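Local atomic coordinates of KLTH0A00704p (PDB entry 4J2G), a protein that acts in autophagy as a fungal Atg13, of which this chain is the HORMA domain, a module thought to mediate recruitment of PI 3-kinase. Residues M128-W132 and L174-A180; H241-I247 and I259-K265. The protein carries 1 engineered substitution. Numbering follows the deposited sequence.

Contact 1 (M128-W132 and L174-A180). With SO4 (sulfate ion), chain C.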
loop_
_atom_site.group_PDB
_atom_site.type_symbol
_atom_site.label_atom_id
_atom_site.label_comp_id
_atom_site.label_asym_id
_atom_site.label_seq_id
_atom_site.Cartn_x
_atom_site.Cartn_y
_atom_site.Cartn_z
HETATM N N MSE A 128 -1.934 -7.627 -6.815
HETATM C CA MSE A 128 -2.027 -6.556 -5.822
HETATM C C MSE A 128 -2.007 -7.127 -4.436
HETATM O O MSE A 128 -2.647 -8.131 -4.177
HETATM C CB MSE A 128 -3.383 -5.911 -6.019
HETATM C CG MSE A 128 -3.309 -4.807 -7.026
HETATM SE SE MSE A 128 -2.018 -3.385 -6.698
HETATM C CE MSE A 128 -3.033 -2.794 -5.123
ATOM N N LEU A 129 -1.287 -6.481 -3.512
ATOM C CA LEU A 129 -1.240 -6.994 -2.183
ATOM C C LEU A 129 -1.703 -5.950 -1.131
ATOM O O LEU A 129 -2.258 -6.323 -0.111
ATOM C CB LEU A 129 0.229 -7.406 -1.881
ATOM C CG LEU A 129 0.918 -8.452 -2.779
ATOM C CD1 LEU A 129 2.383 -8.590 -2.494
ATOM C CD2 LEU A 129 0.216 -9.792 -2.679
ATOM N N GLU A 130 -1.380 -4.683 -1.346
ATOM C CA GLU A 130 -1.708 -3.647 -0.381
ATOM C C GLU A 130 -2.028 -2.394 -1.137
ATOM O O GLU A 130 -1.411 -2.116 -2.184
ATOM C CB GLU A 130 -0.518 -3.254 0.502
ATOM C CG GLU A 130 0.186 -4.382 1.226
ATOM C CD GLU A 130 1.491 -3.897 1.955
ATOM O OE1 GLU A 130 2.260 -2.956 1.490
ATOM O OE2 GLU A 130 1.755 -4.513 3.002
ATOM N N ARG A 131 -2.930 -1.598 -0.584
ATOM C CA ARG A 131 -3.092 -0.248 -1.152
ATOM C C ARG A 131 -3.217 0.759 -0.034
ATOM O O ARG A 131 -4.146 0.676 0.745
ATOM C CB ARG A 131 -4.276 -0.153 -2.090
ATOM C CG ARG A 131 -4.369 1.177 -2.858
ATOM C CD ARG A 131 -5.619 1.155 -3.773
ATOM N NE ARG A 131 -5.392 0.400 -5.016
ATOM C CZ ARG A 131 -6.148 -0.613 -5.460
ATOM N NH1 ARG A 131 -7.203 -1.040 -4.789
ATOM N NH2 ARG A 131 -5.854 -1.191 -6.621
ATOM N N TRP A 132 -2.282 1.699 0.002
ATOM C CA TRP A 132 -2.189 2.711 1.092
ATOM C C TRP A 132 -2.769 3.987 0.548
ATOM O O TRP A 132 -2.693 4.266 -0.655
ATOM C CB TRP A 132 -0.714 2.990 1.419
ATOM C CG TRP A 132 0.034 1.852 1.990
ATOM C CD1 TRP A 132 0.609 0.780 1.283
ATOM C CD2 TRP A 132 0.342 1.637 3.357
ATOM N NE1 TRP A 132 1.195 -0.077 2.162
ATOM C CE2 TRP A 132 1.102 0.437 3.430
ATOM C CE3 TRP A 132 0.048 2.343 4.552
ATOM C CZ2 TRP A 132 1.590 -0.083 4.638
ATOM C CZ3 TRP A 132 0.517 1.838 5.729
ATOM C CH2 TRP A 132 1.282 0.607 5.780
ATOM N N LEU A 174 3.999 -0.584 11.713
ATOM C CA LEU A 174 2.886 -1.215 11.084
ATOM C C LEU A 174 3.353 -1.836 9.769
ATOM O O LEU A 174 2.956 -2.930 9.461
ATOM C CB LEU A 174 1.759 -0.241 10.862
ATOM C CG LEU A 174 0.542 -0.555 10.036
ATOM C CD1 LEU A 174 -0.228 0.713 9.915
ATOM C CD2 LEU A 174 0.965 -0.839 8.613
ATOM N N VAL A 175 4.215 -1.156 9.042
ATOM C CA VAL A 175 4.667 -1.659 7.753
ATOM C C VAL A 175 5.355 -3.002 7.964
ATOM O O VAL A 175 5.088 -3.938 7.202
ATOM C CB VAL A 175 5.691 -0.741 7.094
ATOM C CG1 VAL A 175 6.186 -1.396 5.811
ATOM C CG2 VAL A 175 5.050 0.600 6.769
ATOM N N GLY A 176 6.193 -3.125 9.008
ATOM C CA GLY A 176 6.904 -4.338 9.114
ATOM C C GLY A 176 5.976 -5.489 9.463
ATOM O O GLY A 176 6.331 -6.617 9.242
ATOM N N LEU A 177 4.815 -5.227 10.068
ATOM C CA LEU A 177 3.926 -6.307 10.482
ATOM C C LEU A 177 2.940 -6.820 9.411
ATOM O O LEU A 177 2.150 -7.741 9.655
ATOM C CB LEU A 177 3.041 -5.863 11.621
ATOM C CG LEU A 177 3.703 -5.307 12.870
ATOM C CD1 LEU A 177 2.566 -4.642 13.640
ATOM C CD2 LEU A 177 4.372 -6.419 13.689
ATOM N N LEU A 178 2.866 -6.212 8.263
ATOM C CA LEU A 178 1.810 -6.693 7.407
ATOM C C LEU A 178 2.196 -8.012 6.720
ATOM O O LEU A 178 3.335 -8.299 6.604
ATOM C CB LEU A 178 1.490 -5.636 6.369
ATOM C CG LEU A 178 0.826 -4.435 7.081
ATOM C CD1 LEU A 178 0.645 -3.389 6.018
ATOM C CD2 LEU A 178 -0.506 -4.751 7.761
ATOM N N PRO A 179 1.226 -8.787 6.277
ATOM C CA PRO A 179 1.446 -10.058 5.536
ATOM C C PRO A 179 2.388 -9.967 4.359
ATOM O O PRO A 179 3.102 -10.947 4.088
ATOM C CB PRO A 179 0.037 -10.380 4.996
ATOM C CG PRO A 179 -0.871 -9.830 6.039
ATOM C CD PRO A 179 -0.222 -8.484 6.418
ATOM N N ALA A 180 2.396 -8.853 3.629
ATOM C CA ALA A 180 3.331 -8.765 2.475
ATOM C C ALA A 180 4.781 -8.716 2.953
ATOM O O ALA A 180 5.682 -9.088 2.152
ATOM C CB ALA A 180 3.053 -7.565 1.605
HETATM S S SO4 C . -8.540 -3.499 -7.294
HETATM O O1 SO4 C . -9.308 -2.483 -6.606
HETATM O O2 SO4 C . -9.343 -4.709 -7.076
HETATM O O3 SO4 C . -8.312 -3.400 -8.754
HETATM O O4 SO4 C . -7.184 -3.485 -6.709
HETATM O O HOH W 1 0.404 -6.678 3.542
#
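The indole of Trp-132 overlaps the end of helix 158-177 and the turn after it. Its CZ2 lies 3.7 Å from Leu-178 CD1 and its CH2 3.9 Å from Val-175 CG2, while Leu-174 also borders the ring. With 71 Å² covered, Trp-132 has the largest share of the 268 Å² buried here. The pyrrole side of the indole is fixed within the strand: Trp-132 NE1 donates to Glu-130 OE1 at 3.1 Å with a nearly linear angle of 171°. Glu-130 OE1 is also hydrogen-bonded to Thr-93 OG1 of strand 89-96. Its second oxygen, OE2, sits 3.4 Å from Leu-178 CD1 and accepts from a water at 2.6 Å; the same water accepts from Ala-180 N at 3.0 Å, near the start of helix 179-187. No direct hydrogen bond joins the segments, so this water is their polar bridge. Farther along, Leu-129 CD1 meets Ala-180 CB at 4.3 Å. Leu-129 and Glu-130 both oppose Thr-93, a classic beta bulge, which lets the two successive side chains both point toward the helices. Arg-131, its side chain 10.0 Å from 174-180, instead binds a sulfate, NH2 to O4 at 2.7 Å. The buried Glu-130 carboxylate is thus accommodated in this HORMA domain's helix-on-sheet packing because Trp-132, Thr-93 and the water satisfy both its oxygens.

Contact 2 (H241-I247 and I259-K265)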
loop_
_atom_site.group_PDB
_atom_site.type_symbol
_atom_site.label_atom_id
_atom_site.label_comp_id
_atom_site.label_asym_id
_atom_site.label_seq_id
_atom_site.Cartn_x
_atom_site.Cartn_y
_atom_site.Cartn_z
ATOM N N HIS A 241 -11.815 -11.554 2.083
ATOM C CA HIS A 241 -10.399 -11.844 1.897
ATOM C C HIS A 241 -9.478 -10.603 2.178
ATOM O O HIS A 241 -8.240 -10.749 2.194
ATOM C CB HIS A 241 -10.089 -12.475 0.503
ATOM C CG HIS A 241 -10.282 -11.532 -0.651
ATOM N ND1 HIS A 241 -11.532 -11.084 -1.052
ATOM C CD2 HIS A 241 -9.393 -10.971 -1.513
ATOM C CE1 HIS A 241 -11.405 -10.279 -2.100
ATOM N NE2 HIS A 241 -10.119 -10.179 -2.394
ATOM N N LEU A 242 -10.044 -9.403 2.404
ATOM C CA LEU A 242 -9.180 -8.178 2.552
ATOM C C LEU A 242 -9.313 -7.632 3.985
ATOM O O LEU A 242 -10.281 -7.912 4.664
ATOM C CB LEU A 242 -9.614 -7.075 1.611
ATOM C CG LEU A 242 -9.461 -7.352 0.112
ATOM C CD1 LEU A 242 -9.996 -6.146 -0.691
ATOM C CD2 LEU A 242 -8.019 -7.722 -0.325
ATOM N N GLU A 243 -8.355 -6.846 4.460
ATOM C CA GLU A 243 -8.483 -6.301 5.813
ATOM C C GLU A 243 -8.074 -4.820 5.688
ATOM O O GLU A 243 -7.454 -4.450 4.700
ATOM C CB GLU A 243 -7.508 -7.006 6.705
ATOM C CG GLU A 243 -7.639 -6.683 8.163
ATOM C CD GLU A 243 -8.347 -7.776 8.951
ATOM O OE1 GLU A 243 -8.087 -8.980 8.665
ATOM O OE2 GLU A 243 -9.154 -7.429 9.866
ATOM N N GLN A 244 -8.390 -3.988 6.682
ATOM C CA GLN A 244 -8.082 -2.588 6.624
ATOM C C GLN A 244 -7.538 -2.173 7.939
ATOM O O GLN A 244 -8.070 -2.606 8.921
ATOM C CB GLN A 244 -9.334 -1.725 6.387
ATOM C CG GLN A 244 -8.951 -0.210 6.181
ATOM C CD GLN A 244 -10.173 0.668 6.010
ATOM O OE1 GLN A 244 -11.023 0.733 6.926
ATOM N NE2 GLN A 244 -10.275 1.378 4.849
ATOM N N ARG A 245 -6.520 -1.308 7.951
ATOM C CA ARG A 245 -5.997 -0.663 9.208
ATOM C C ARG A 245 -6.010 0.814 8.989
ATOM O O ARG A 245 -5.751 1.253 7.861
ATOM C CB ARG A 245 -4.522 -1.066 9.575
ATOM C CG ARG A 245 -4.402 -2.493 10.021
ATOM C CD ARG A 245 -5.097 -2.684 11.361
ATOM N NE ARG A 245 -6.027 -3.824 11.284
ATOM C CZ ARG A 245 -5.707 -5.086 11.581
ATOM N NH1 ARG A 245 -4.475 -5.386 11.999
ATOM N NH2 ARG A 245 -6.614 -6.050 11.455
ATOM N N LYS A 246 -6.260 1.604 10.048
ATOM C CA LYS A 246 -6.287 3.051 9.891
ATOM C C LYS A 246 -5.572 3.624 11.095
ATOM O O LYS A 246 -5.751 3.160 12.184
ATOM C CB LYS A 246 -7.672 3.581 9.987
ATOM C CG LYS A 246 -8.676 3.276 8.943
ATOM C CD LYS A 246 -9.856 4.107 9.403
ATOM C CE LYS A 246 -11.086 3.937 8.563
ATOM N NZ LYS A 246 -12.068 3.451 9.545
ATOM N N ILE A 247 -4.770 4.640 10.886
ATOM C CA ILE A 247 -4.089 5.309 11.966
ATOM C C ILE A 247 -5.047 6.380 12.499
ATOM O O ILE A 247 -5.929 6.867 11.766
ATOM C CB ILE A 247 -2.718 5.789 11.458
ATOM C CG1 ILE A 247 -2.123 4.631 10.613
ATOM C CG2 ILE A 247 -1.778 6.048 12.601
ATOM C CD1 ILE A 247 -0.606 4.571 10.479
ATOM N N ILE A 259 -4.126 8.315 7.498
ATOM C CA ILE A 259 -3.438 7.200 6.820
ATOM C C ILE A 259 -4.226 5.923 7.007
ATOM O O ILE A 259 -4.564 5.555 8.117
ATOM C CB ILE A 259 -2.036 6.933 7.423
ATOM C CG1 ILE A 259 -1.200 8.193 7.226
ATOM C CG2 ILE A 259 -1.354 5.720 6.678
ATOM C CD1 ILE A 259 0.011 8.288 8.112
ATOM N N SER A 260 -4.512 5.249 5.934
ATOM C CA SER A 260 -5.140 3.922 6.005
ATOM C C SER A 260 -4.508 2.944 4.954
ATOM O O SER A 260 -3.826 3.385 4.057
ATOM C CB SER A 260 -6.624 4.058 5.760
ATOM O OG SER A 260 -6.766 4.567 4.417
ATOM N N VAL A 261 -4.707 1.628 5.119
ATOM C CA VAL A 261 -4.177 0.625 4.198
ATOM C C VAL A 261 -5.201 -0.491 4.166
ATOM O O VAL A 261 -5.697 -0.897 5.191
ATOM C CB VAL A 261 -2.742 0.085 4.576
ATOM C CG1 VAL A 261 -2.761 -0.590 5.930
ATOM C CG2 VAL A 261 -2.247 -0.939 3.511
ATOM N N SER A 262 -5.529 -0.935 2.972
ATOM C CA SER A 262 -6.279 -2.181 2.719
ATOM C C SER A 262 -5.319 -3.182 2.137
ATOM O O SER A 262 -4.559 -2.833 1.234
ATOM C CB SER A 262 -7.330 -1.913 1.672
ATOM O OG SER A 262 -8.338 -1.131 2.302
ATOM N N TYR A 263 -5.364 -4.421 2.643
ATOM C CA TYR A 263 -4.441 -5.446 2.236
ATOM C C TYR A 263 -5.057 -6.855 2.141
ATOM O O TYR A 263 -5.917 -7.215 2.894
ATOM C CB TYR A 263 -3.216 -5.452 3.131
ATOM C CG TYR A 263 -3.543 -5.667 4.590
ATOM C CD1 TYR A 263 -3.843 -4.566 5.425
ATOM C CD2 TYR A 263 -3.518 -6.916 5.145
ATOM C CE1 TYR A 263 -4.142 -4.746 6.767
ATOM C CE2 TYR A 263 -3.795 -7.126 6.514
ATOM C CZ TYR A 263 -4.081 -6.029 7.319
ATOM O OH TYR A 263 -4.392 -6.243 8.639
ATOM N N ARG A 264 -4.620 -7.634 1.164
ATOM C CA ARG A 264 -4.949 -9.048 1.093
ATOM C C ARG A 264 -4.415 -9.781 2.347
ATOM O O ARG A 264 -3.215 -9.759 2.606
ATOM C CB ARG A 264 -4.279 -9.556 -0.208
ATOM C CG ARG A 264 -4.727 -10.929 -0.619
ATOM C CD ARG A 264 -3.951 -11.419 -1.872
ATOM N NE ARG A 264 -4.200 -10.572 -3.023
ATOM C CZ ARG A 264 -5.328 -10.565 -3.763
ATOM N NH1 ARG A 264 -6.352 -11.342 -3.498
ATOM N NH2 ARG A 264 -5.422 -9.752 -4.797
ATOM N N LYS A 265 -5.313 -10.359 3.161
ATOM C CA LYS A 265 -4.973 -11.214 4.326
ATOM C C LYS A 265 -3.979 -12.340 4.095
ATOM O O LYS A 265 -3.167 -12.637 4.953
ATOM C CB LYS A 265 -6.237 -11.875 4.909
ATOM C CG LYS A 265 -7.257 -10.917 5.568
ATOM C CD LYS A 265 -8.602 -11.624 5.738
ATOM C CE LYS A 265 -9.412 -10.990 6.833
ATOM N NZ LYS A 265 -10.753 -11.619 6.822
HETATM O O HOH W 2 -6.885 7.455 9.577
#
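Tyr-263 and Glu-243, with 94 and 88 Å² covered, form an antiparallel hydrogen-bonded pair in the hairpin of strands 242-252 and 255-264. Glu-243 N to Tyr-263 O and Tyr-263 N to Glu-243 O both measure 2.9 Å. On the same face, Glu-243 CB lies 3.9 Å from the Tyr-263 ring centroid and 26° off its normal, a CH-pi contact. The guanidinium of Arg-245 takes Tyr-263 OH over one face, with CZ to OH 3.4 Å, and its NH2 forms a salt bridge to Glu-243 OE2 at 3.3 Å. Of Lys-265, 74 Å² is covered: its N donates to His-241 O at 3.1 Å, whereas its NZ bonds to Ala-240 O and stays 4.2 Å from Glu-243 OE1, beyond a salt bridge. The axes of strands 242-246 and 259-264 approach to 4.6 Å, with 159° between their directions. Backbone hydrogen bonds therefore set the register of this edge strand, while Glu-243 and Arg-245, joined by their salt bridge, pack around the Tyr-263 ring.

Contacts 1 and 2 have centres about 8 Å apart and meet where strand 126-136 lies beside strand 255-264 in the antiparallel sheet. Arg-131 N to Ser-262 O at 2.7 Å and Leu-129 O to Arg-264 N at 3.0 Å are probable hydrogen bonds between them. Trp-132 CE3 packs on Val-261 CB at 3.6 Å, so the indole of contact 1 also touches the hairpin of contact 2. Together they link helix 158-177, through two inner strands, to the edge strand 242-252, whose Ile-247 also touches Leu-174. The sulfate, probably from the crystallisation liquor, is bound by Arg-131, whose side chain does not touch 174-180, and by the backbone N atoms of Leu-221 and Ser-222.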